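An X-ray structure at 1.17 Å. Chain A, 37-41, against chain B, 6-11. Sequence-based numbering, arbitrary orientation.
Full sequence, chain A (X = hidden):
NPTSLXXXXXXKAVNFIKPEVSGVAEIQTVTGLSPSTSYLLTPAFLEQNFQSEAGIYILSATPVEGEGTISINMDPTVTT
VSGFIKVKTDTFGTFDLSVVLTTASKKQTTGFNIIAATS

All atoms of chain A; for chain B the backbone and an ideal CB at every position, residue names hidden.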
ATOM      1  N   THR A  37      17.337   9.430   9.365  1.00 13.36           N
ATOM      2  CA  THR A  37      16.963   8.042   9.161  1.00 13.98           C
ATOM      3  C   THR A  37      16.173   7.908   7.863  1.00 13.90           C
ATOM      4  O   THR A  37      15.367   8.714   7.517  1.00 14.36           O
ATOM      5  CB  THR A  37      16.175   7.531  10.368  1.00 14.07           C
ATOM      6  OG1 THR A  37      17.007   7.551  11.523  1.00 15.23           O
ATOM      7  CG2 THR A  37      15.566   6.125  10.196  1.00 16.13           C
ATOM      8  N   SER A  38      16.460   6.822   7.190  1.00 14.01           N
ATOM      9  CA  SER A  38      15.803   6.488   5.908  1.00 14.02           C
ATOM     10  C   SER A  38      14.467   5.799   6.171  1.00 14.96           C
ATOM     11  O   SER A  38      14.436   4.745   6.833  1.00 16.05           O
ATOM     12  CB  SER A  38      16.697   5.589   5.077  1.00 16.15           C
ATOM     13  OG  SER A  38      17.805   6.393   4.602  1.00 22.60           O
ATOM     14  N   TYR A  39      13.426   6.320   5.602  1.00 12.92           N
ATOM     15  CA  TYR A  39      12.101   5.710   5.701  1.00 13.18           C
ATOM     16  C   TYR A  39      11.574   5.438   4.294  1.00 12.80           C
ATOM     17  O   TYR A  39      11.857   6.106   3.337  1.00 14.45           O
ATOM     18  CB  TYR A  39      11.121   6.647   6.407  1.00 14.32           C
ATOM     19  CG  TYR A  39      11.479   6.818   7.879  1.00 13.05           C
ATOM     20  CD1 TYR A  39      11.079   5.912   8.789  1.00 14.22           C
ATOM     21  CD2 TYR A  39      12.236   7.926   8.325  1.00 13.44           C
ATOM     22  CE1 TYR A  39      11.387   6.064  10.131  1.00 13.99           C
ATOM     23  CE2 TYR A  39      12.547   8.062   9.616  1.00 13.84           C
ATOM     24  CZ  TYR A  39      12.093   7.122  10.543  1.00 13.74           C
ATOM     25  OH  TYR A  39      12.497   7.314  11.876  1.00 15.22           O
ATOM     26  N   LEU A  40      10.685   4.462   4.235  1.00 13.16           N
ATOM     27  CA  LEU A  40       9.912   4.097   3.020  1.00 12.08           C
ATOM     28  C   LEU A  40       8.444   4.276   3.358  1.00 11.95           C
ATOM     29  O   LEU A  40       7.987   3.804   4.402  1.00 13.66           O
ATOM     30  CB  LEU A  40      10.198   2.633   2.700  1.00 14.47           C
ATOM     31  CG  LEU A  40       9.476   2.169   1.471  1.00 20.20           C
ATOM     32  CD1 LEU A  40      10.025   2.696   0.277  1.00 25.78           C
ATOM     33  CD2 LEU A  40       9.353   0.631   1.467  1.00 24.07           C
ATOM     34  N   LEU A  41       7.735   4.978   2.521  1.00 12.52           N
ATOM     35  CA  LEU A  41       6.299   5.264   2.729  1.00 13.21           C
ATOM     36  C   LEU A  41       5.484   4.513   1.685  1.00 12.08           C
ATOM     37  O   LEU A  41       5.756   4.574   0.491  1.00 12.88           O
ATOM     38  CB  LEU A  41       5.993   6.736   2.589  1.00 12.69           C
ATOM     39  CG  LEU A  41       7.022   7.731   3.186  1.00 13.71           C
ATOM     40  CD1 LEU A  41       6.541   9.165   3.008  1.00 13.86           C
ATOM     41  CD2 LEU A  41       7.344   7.442   4.629  1.00 14.32           C
TER
ATOM     42  N   UNK B   6      20.333  -0.490   8.135  1.00 34.38           N
ATOM     43  CA  UNK B   6      20.006   0.962   8.247  1.00 27.82           C
ATOM     44  C   UNK B   6      19.033   1.575   7.255  1.00 28.03           C
ATOM     45  O   UNK B   6      18.201   2.471   7.645  1.00 32.28           O
ATOM     46  CB  UNK B   6      21.308   1.758   8.133  1.00 27.82           C
ATOM     47  N   UNK B   7      18.951   0.991   6.069  1.00 22.02           N
ATOM     48  CA  UNK B   7      18.116   1.506   4.956  1.00 20.86           C
ATOM     49  C   UNK B   7      17.061   0.407   4.631  1.00 17.12           C
ATOM     50  O   UNK B   7      17.106  -0.673   5.171  1.00 17.85           O
ATOM     51  CB  UNK B   7      18.966   1.844   3.730  1.00 20.86           C
ATOM     52  N   UNK B   8      16.083   0.805   3.854  1.00 16.84           N
ATOM     53  CA  UNK B   8      14.952  -0.021   3.490  1.00 17.14           C
ATOM     54  C   UNK B   8      14.685   0.138   2.035  1.00 16.61           C
ATOM     55  O   UNK B   8      14.823   1.211   1.503  1.00 19.17           O
ATOM     56  CB  UNK B   8      13.709   0.329   4.310  1.00 17.14           C
ATOM     57  N   UNK B   9      14.279  -0.924   1.373  1.00 15.58           N
ATOM     58  CA  UNK B   9      13.964  -0.860  -0.016  1.00 16.61           C
ATOM     59  C   UNK B   9      12.873  -1.829  -0.366  1.00 14.89           C
ATOM     60  O   UNK B   9      12.596  -2.750   0.398  1.00 15.34           O
ATOM     61  CB  UNK B   9      15.211  -1.127  -0.861  1.00 16.61           C
ATOM     62  N   UNK B  10      12.289  -1.644  -1.518  1.00 15.71           N
ATOM     63  CA  UNK B  10      11.404  -2.668  -2.128  1.00 15.50           C
ATOM     64  C   UNK B  10      12.286  -3.638  -2.826  1.00 16.70           C
ATOM     65  O   UNK B  10      12.892  -3.238  -3.865  1.00 19.44           O
ATOM     66  CB  UNK B  10      10.382  -2.069  -3.096  1.00 15.50           C
ATOM     67  N   UNK B  11      12.370  -4.828  -2.309  1.00 15.40           N
ATOM     68  CA  UNK B  11      13.113  -5.899  -2.911  1.00 17.22           C
ATOM     69  C   UNK B  11      12.533  -6.439  -4.177  1.00 19.89           C
ATOM     70  O   UNK B  11      13.250  -6.719  -5.217  1.00 23.06           O
ATOM     71  CB  UNK B  11      13.258  -7.043  -1.906  1.00 17.22           C
TER

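Position 6 opens the stretch with its CA-to-CB bond sideways to chain A, and no atom of 37-41 lies within 5.5 Å of the ideal CB. Side-chain identity is therefore barely constrained, and many small or polar residues would suit. The backbone carbonyl is better placed, directed towards Ser38(A). The residue is Thr6(B), whose side chain comes no nearer than 6.9 Å, between Thr6(B) CB and Ser38(A) CB. Its carbonyl works through two waters: one donates to Thr6(B) O at 2.6 Å and accepts from Ser38(A) N at 2.9 Å; the other donates to both Thr6(B) O at 2.5 Å and Ser38(A) O at 2.8 Å. No direct hydrogen bond joins the two stretches, so these waters supply the polar link between the backbones.

At position 7 the backbone is extended (phi/psi -118/167), and the CA of position 7 lies 5.6 Å from Ser38(A) CA. CA-to-CB points sideways, with the ideal CB 4.6 Å from Ser38(A) CB. A small or medium polar side chain could turn its end towards the serine; a small apolar one would also be plausible. The residue is Asp7(B), with chi1 at t. Its end comes nearer than its CB bond suggests, bringing OD2 to 3.2 Å from Ser38(A) CB, a close contact but not a hydrogen bond. The same Asp7(B) OD2 accepts a weak hydrogen bond from the backbone N of position 8 (2.9 Å, 149°).

Position 8 points toward chain A. Its ideal CB is 4.5 Å from Leu40(A) CB and 5.1 Å from Ser38(A) O, so the site offers chiefly an aliphatic surface beside a backbone carbonyl. Valine, isoleucine, leucine or alanine would be reasonable, and the extended backbone (-136/144) is compatible with beta-branching. The residue is Val8(B), chi1 p. Its CG1 packs 3.8 Å from Leu40(A) CB and also lies 3.9 Å from Ser38(A) O and 4.1 Å from Tyr39(A) C.

Position 9 points away, with nothing of chain A within 5.5 Å of its ideal CB; a long polar residue is easily allowed. It is Arg9(B), whose side chain finds its partner at position 11.

Position 10 is sideways, its ideal CB 5.4 Å from Leu40(A) CD2. A modest apolar side chain could reach that methyl. Val10(B), chi1 t, does so: CG2 lies 4.1 Å from Leu40(A) CD2.

Position 11 is out of reach, so chain A does not discriminate among residues. It is Asp11(B), whose OD1 forms a salt bridge with Arg9(B) NH2 at 2.6 Å.

Chain B (6-11) TDVRVD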
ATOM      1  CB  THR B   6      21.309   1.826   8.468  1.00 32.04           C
ATOM      2  OG1 THR B   6      22.498   1.288   7.735  1.00 41.06           O
ATOM      3  CG2 THR B   6      21.596   1.907   9.973  1.00 39.38           C
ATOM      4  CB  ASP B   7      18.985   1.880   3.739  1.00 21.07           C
ATOM      5  CG  ASP B   7      18.289   2.766   2.731  1.00 22.37           C
ATOM      6  OD1 ASP B   7      18.962   2.973   1.635  1.00 30.97           O
ATOM      7  OD2 ASP B   7      17.203   3.284   2.902  1.00 20.94           O
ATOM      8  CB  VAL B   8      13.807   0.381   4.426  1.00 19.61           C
ATOM      9  CG1 VAL B   8      13.480   1.819   4.484  1.00 21.78           C
ATOM     10  CG2 VAL B   8      12.569  -0.311   4.033  1.00 22.85           C
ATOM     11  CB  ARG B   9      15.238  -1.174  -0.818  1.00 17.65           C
ATOM     12  CG  ARG B   9      15.773  -2.551  -0.631  1.00 20.08           C
ATOM     13  CD  ARG B   9      17.063  -2.839  -1.479  1.00 26.39           C
ATOM     14  NE  ARG B   9      17.036  -4.192  -1.952  1.00 41.29           N
ATOM     15  CZ  ARG B   9      16.651  -4.566  -3.191  1.00 34.29           C
ATOM     16  NH1 ARG B   9      16.263  -3.674  -4.134  1.00 33.97           N
ATOM     17  NH2 ARG B   9      16.661  -5.849  -3.470  1.00 41.40           N
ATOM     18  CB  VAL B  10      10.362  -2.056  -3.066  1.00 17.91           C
ATOM     19  CG1 VAL B  10       9.543  -3.182  -3.681  1.00 18.77           C
ATOM     20  CG2 VAL B  10       9.455  -1.210  -2.219  1.00 19.57           C
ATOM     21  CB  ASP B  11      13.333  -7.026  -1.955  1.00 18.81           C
ATOM     22  CG  ASP B  11      14.116  -8.121  -2.624  1.00 27.01           C
ATOM     23  OD1 ASP B  11      15.316  -7.930  -2.802  1.00 33.52           O
ATOM     24  OD2 ASP B  11      13.519  -9.083  -3.154  1.00 30.98           O
TER
HETATM   25  O   HOH W   1      18.540   5.028   8.182  1.00 21.15           O
HETATM   26  O   HOH W   2      15.712   2.398   7.607  1.00 21.38           O
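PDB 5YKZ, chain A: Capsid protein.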